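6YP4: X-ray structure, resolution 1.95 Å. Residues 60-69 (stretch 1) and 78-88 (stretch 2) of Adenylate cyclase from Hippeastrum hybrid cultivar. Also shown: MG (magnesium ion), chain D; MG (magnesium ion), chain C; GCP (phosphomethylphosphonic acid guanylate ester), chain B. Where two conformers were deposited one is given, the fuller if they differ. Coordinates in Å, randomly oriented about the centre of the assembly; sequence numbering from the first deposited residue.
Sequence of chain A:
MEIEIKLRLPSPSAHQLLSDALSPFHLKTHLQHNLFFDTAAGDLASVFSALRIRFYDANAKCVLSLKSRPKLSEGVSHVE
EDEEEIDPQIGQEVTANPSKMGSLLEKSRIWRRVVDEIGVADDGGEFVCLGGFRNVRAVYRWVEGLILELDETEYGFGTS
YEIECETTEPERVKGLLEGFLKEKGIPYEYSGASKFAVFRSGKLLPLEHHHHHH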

# COMPACT_ATOMS: atom_id res chain seq x y z
N ALA A 60 14.87 -4.64 4.88
CA ALA A 60 14.65 -4.19 3.50
C ALA A 60 13.96 -2.83 3.44
O ALA A 60 14.25 -2.02 2.55
N LYS A 61 13.05 -2.56 4.38
CA LYS A 61 12.23 -1.36 4.42
C LYS A 61 11.98 -1.02 5.89
O LYS A 61 11.94 -1.91 6.74
N CYS A 62 11.85 0.27 6.20
CA CYS A 62 11.67 0.75 7.57
C CYS A 62 10.64 1.86 7.60
O CYS A 62 10.69 2.79 6.78
N VAL A 63 9.71 1.80 8.55
CA VAL A 63 8.64 2.79 8.67
C VAL A 63 8.57 3.30 10.10
O VAL A 63 8.48 2.51 11.05
N LEU A 64 8.60 4.63 10.26
CA LEU A 64 8.45 5.28 11.56
C LEU A 64 7.04 5.81 11.71
O LEU A 64 6.49 6.38 10.77
N SER A 65 6.44 5.63 12.90
CA SER A 65 5.07 6.10 13.06
C SER A 65 4.79 6.57 14.48
O SER A 65 5.29 6.00 15.46
N LEU A 66 3.96 7.61 14.58
CA LEU A 66 3.38 8.03 15.85
C LEU A 66 1.88 7.83 15.77
O LEU A 66 1.24 8.34 14.84
N LYS A 67 1.32 7.06 16.69
CA LYS A 67 -0.12 6.81 16.72
C LYS A 67 -0.69 7.26 18.06
O LYS A 67 -0.14 6.92 19.11
N SER A 68 -1.79 8.00 18.02
CA SER A 68 -2.26 8.73 19.19
C SER A 68 -3.76 8.56 19.39
O SER A 68 -4.53 8.57 18.43
N ARG A 69 -4.15 8.42 20.66
CA ARG A 69 -5.53 8.34 21.14
C ARG A 69 -6.38 7.39 20.29
O ARG A 69 -7.29 7.84 19.58
N HIS A 78 -10.71 3.80 14.99
CA HIS A 78 -10.29 5.14 14.59
C HIS A 78 -9.01 5.48 15.35
O HIS A 78 -8.94 5.25 16.56
N VAL A 79 -8.01 6.02 14.66
CA VAL A 79 -6.78 6.41 15.35
C VAL A 79 -6.11 7.55 14.58
O VAL A 79 -6.17 7.61 13.35
N GLU A 80 -5.50 8.48 15.32
CA GLU A 80 -4.68 9.54 14.75
C GLU A 80 -3.26 9.02 14.56
O GLU A 80 -2.62 8.58 15.52
N GLU A 81 -2.76 9.07 13.33
CA GLU A 81 -1.43 8.56 13.06
C GLU A 81 -0.70 9.47 12.09
O GLU A 81 -1.30 10.23 11.33
N ASP A 82 0.62 9.40 12.15
CA ASP A 82 1.49 10.08 11.20
C ASP A 82 2.67 9.14 11.02
O ASP A 82 3.26 8.72 12.02
N GLU A 83 2.94 8.73 9.79
CA GLU A 83 4.04 7.80 9.57
C GLU A 83 4.76 8.10 8.26
O GLU A 83 4.26 8.80 7.38
N GLU A 84 5.97 7.55 8.16
CA GLU A 84 6.85 7.87 7.04
C GLU A 84 7.94 6.83 6.97
O GLU A 84 8.42 6.35 8.01
N GLU A 85 8.30 6.45 5.75
CA GLU A 85 9.41 5.53 5.56
C GLU A 85 10.72 6.24 5.85
O GLU A 85 10.88 7.43 5.55
N ILE A 86 11.66 5.52 6.48
CA ILE A 86 12.98 6.05 6.81
C ILE A 86 14.06 5.06 6.38
O ILE A 86 13.78 3.91 6.02
N ASP A 87 15.30 5.52 6.39
CA ASP A 87 16.44 4.69 6.02
C ASP A 87 16.57 3.57 7.07
O ASP A 87 16.72 3.89 8.25
N PRO A 88 16.47 2.30 6.69
CA PRO A 88 16.56 1.24 7.73
C PRO A 88 17.83 1.32 8.53
O PRO A 88 17.82 0.93 9.71

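The two stretches pair as antiparallel strands. Each strand is extended, so its successive side chains alternate between the two faces of the sheet. Lys-67, Ser-65, Val-63, Glu-81, Glu-83 and Glu-85 share one face. Cys-62, Leu-64, Leu-66, Ser-68, Glu-80, Asp-82, Glu-84 and Ile-86 share the other.

The backbone satisfies much of its own polarity. Leu-64 N gives a hydrogen bond to Glu-84 O (2.8 Å), and Glu-84 N returns one to Leu-64 O (2.9 Å). Leu-66 and Asp-82 pair the same way: Leu-66 N to Asp-82 O is 2.9 Å and Asp-82 N to Leu-66 O is 3.0 Å. Ser-68 N reaches Glu-80 O at 2.7 Å; the return bond, Glu-80 N to Ser-68 O, is longer at 3.3 Å. At the other end, Ile-86 N donates to Cys-62 O (2.9 Å). Water 2 bridges the other two backbone atoms. Water 2 accepts from Cys-62 N (2.9 Å) and donates to Ile-86 O (2.8 Å).

Apolar packing is concentrated near Cys-62. Its chi1 is t, and Cys-62 SG lies 3.5 Å from Ile-86 CG1. Cys-62 CB is 3.9 Å from Pro-88 CB. Ile-86 (p, t) also places CG2 4.1 Å from Leu-64 CB. Leu-64 and Leu-66 are both t, p and buried.

On the opposite face, Val-63 (t) sets CG2 3.8 Å from Glu-85 CG. Ser-65 (p) packs CB against Glu-83 CB at 3.4 Å. Glu-83 (p, t) has OE1 hydrogen-bonded elsewhere in the structure; Glu-83 OE1 is also 3.3 Å from GCP O1A.

Lys-67 (chi1 m) directs its ammonium to the ligand: Lys-67 NZ donates to GCP O1B at 3.0 Å. Lys-67 CE comes within 3.3 Å of Glu-81 OE1. Glu-81 OE1 binds both magnesium ions, at 2.5 Å to MG of chain D and 2.2 Å to MG of chain C. Glu-81 has two deposited conformers, of which one is given; its chi1 is 91°, between wells.

Lys-61 (t, t, p, t) and Glu-85 (m, t) have opposite charges, but Lys-61 NZ and Glu-85 OE1 are 4.2 Å apart, beyond a salt bridge. Water 1 links them, accepting from Lys-61 NZ (3.0 Å) and donating to Glu-85 OE1 (2.7 Å). Glu-85 OE2 is satisfied elsewhere.

Arg-69 and Glu-80 form a salt bridge at the other end. Arg-69 NH2 donates to Glu-80 OE2 at 2.9 Å, near the guanidinium plane. A weak bond joins Arg-69 NE to Glu-80 OE1 (3.4 Å). Arg-69 is poorly ordered. Ser-68 OG and both Asp-82 carboxylate oxygens find partners elsewhere.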

# COMPACT_ATOMS: atom_id res chain seq x y z
CB ALA A 60 13.80 -5.24 2.78
CB LYS A 61 10.93 -1.58 3.63
CG LYS A 61 9.78 -0.67 3.99
CD LYS A 61 8.70 -0.69 2.91
CE LYS A 61 7.74 -1.85 3.06
NZ LYS A 61 6.75 -1.84 1.93
CB CYS A 62 13.01 1.26 8.16
SG CYS A 62 12.95 1.67 9.96
CB VAL A 63 7.27 2.21 8.24
CG1 VAL A 63 6.18 3.29 8.38
CG2 VAL A 63 7.32 1.68 6.78
CB LEU A 64 9.47 6.42 11.71
CG LEU A 64 9.42 7.38 12.89
CD1 LEU A 64 9.92 6.66 14.16
CD2 LEU A 64 10.29 8.59 12.61
CB SER A 65 4.05 5.01 12.71
OG SER A 65 4.20 3.86 13.51
CB LEU A 66 3.74 9.49 16.16
CG LEU A 66 3.14 10.08 17.44
CD1 LEU A 66 3.71 9.36 18.67
CD2 LEU A 66 3.44 11.55 17.51
CB LYS A 67 -0.43 5.33 16.51
CG LYS A 67 -0.30 4.86 15.09
CD LYS A 67 -0.21 3.36 15.08
CE LYS A 67 -0.79 2.77 13.81
NZ LYS A 67 -1.82 1.76 14.16
CB SER A 68 -1.93 10.21 19.09
OG SER A 68 -0.53 10.40 19.00
CB ARG A 69 -6.14 9.74 21.17
CG ARG A 69 -5.51 10.63 22.24
CD ARG A 69 -5.86 12.10 22.09
NE ARG A 69 -5.32 12.66 20.85
CZ ARG A 69 -4.06 13.05 20.69
NH1 ARG A 69 -3.20 12.93 21.69
NH2 ARG A 69 -3.66 13.55 19.53
CB HIS A 78 -11.34 6.22 14.92
CG HIS A 78 -12.70 5.98 14.35
ND1 HIS A 78 -13.60 5.09 14.90
CD2 HIS A 78 -13.34 6.56 13.30
CE1 HIS A 78 -14.72 5.11 14.20
NE2 HIS A 78 -14.59 6.00 13.22
CB VAL A 79 -5.83 5.20 15.55
CG1 VAL A 79 -5.22 4.72 14.24
CG2 VAL A 79 -4.74 5.52 16.57
CB GLU A 80 -4.65 10.77 15.66
CG GLU A 80 -5.97 11.48 15.80
CD GLU A 80 -5.93 12.49 16.94
OE1 GLU A 80 -6.79 12.40 17.84
OE2 GLU A 80 -5.02 13.35 16.93
CB GLU A 81 -1.47 7.11 12.53
CG GLU A 81 -1.55 6.95 11.02
CD GLU A 81 -2.00 5.55 10.60
OE1 GLU A 81 -2.19 4.69 11.50
OE2 GLU A 81 -2.20 5.30 9.39
CB ASP A 82 1.93 11.45 11.73
CG ASP A 82 2.64 12.27 10.67
OD1 ASP A 82 2.64 11.85 9.50
OD2 ASP A 82 3.20 13.34 11.00
CB GLU A 83 3.56 6.34 9.61
CG GLU A 83 2.59 5.95 8.54
CD GLU A 83 2.29 4.44 8.54
OE1 GLU A 83 1.68 3.97 7.56
OE2 GLU A 83 2.67 3.74 9.51
CB GLU A 84 7.46 9.28 7.17
CG GLU A 84 8.08 9.78 5.86
CD GLU A 84 8.65 11.17 5.93
OE1 GLU A 84 9.01 11.65 7.02
OE2 GLU A 84 8.66 11.81 4.86
CB GLU A 85 9.42 4.97 4.14
CG GLU A 85 8.37 3.91 3.90
CD GLU A 85 8.58 3.13 2.61
OE1 GLU A 85 7.75 2.24 2.31
OE2 GLU A 85 9.56 3.42 1.88
CB ILE A 86 13.13 6.39 8.31
CG1 ILE A 86 13.03 5.13 9.17
CG2 ILE A 86 12.09 7.41 8.74
CD1 ILE A 86 13.56 5.33 10.57
CB ASP A 87 17.68 5.57 5.92
CG ASP A 87 18.96 4.81 5.63
OD1 ASP A 87 19.03 3.57 5.77
OD2 ASP A 87 19.92 5.50 5.25
CB PRO A 88 16.51 -0.07 6.92
CG PRO A 88 15.86 0.33 5.59
CD PRO A 88 16.33 1.75 5.34
MG MG D . 0.21 4.25 11.13
MG MG C . -3.15 2.86 10.62
PG GCP B . -2.66 -2.69 13.09
O1G GCP B . -3.98 -3.34 13.38
O2G GCP B . -1.56 -3.72 13.02
O3G GCP B . -2.36 -1.67 14.17
C3B GCP B . -2.80 -1.85 11.47
PB GCP B . -1.20 -0.96 11.14
O1B GCP B . -0.64 -0.31 12.37
O2B GCP B . -0.20 -1.88 10.48
O3A GCP B . -1.60 0.23 10.08
PA GCP B . -0.40 1.03 9.28
O1A GCP B . -0.78 2.50 9.29
O2A GCP B . 0.88 0.83 10.06
O5' GCP B . -0.22 0.41 7.73
C5' GCP B . -1.21 -0.47 7.22
C4' GCP B . -2.60 0.28 7.01
O4' GCP B . -2.47 1.66 6.31
C3' GCP B . -3.34 -0.42 6.24
O3' GCP B . -4.69 -0.45 6.75
C2' GCP B . -3.22 0.23 4.70
O2' GCP B . -4.51 0.23 3.99
C1' GCP B . -2.71 1.40 4.79
N9 GCP B . -1.40 1.45 4.02
C8 GCP B . -0.24 1.27 4.65
N7 GCP B . 0.76 1.36 3.76
C5 GCP B . 0.21 1.59 2.56
C6 GCP B . 0.77 1.77 1.29
O6 GCP B . 1.94 1.72 1.15
N1 GCP B . -0.02 1.99 0.24
C2 GCP B . -1.37 2.05 0.40
N2 GCP B . -2.13 2.29 -0.82
N3 GCP B . -1.92 1.87 1.64
C4 GCP B . -1.12 1.65 2.71
O HOH W 1 7.31 0.54 0.26
O HOH W 2 12.68 2.14 4.21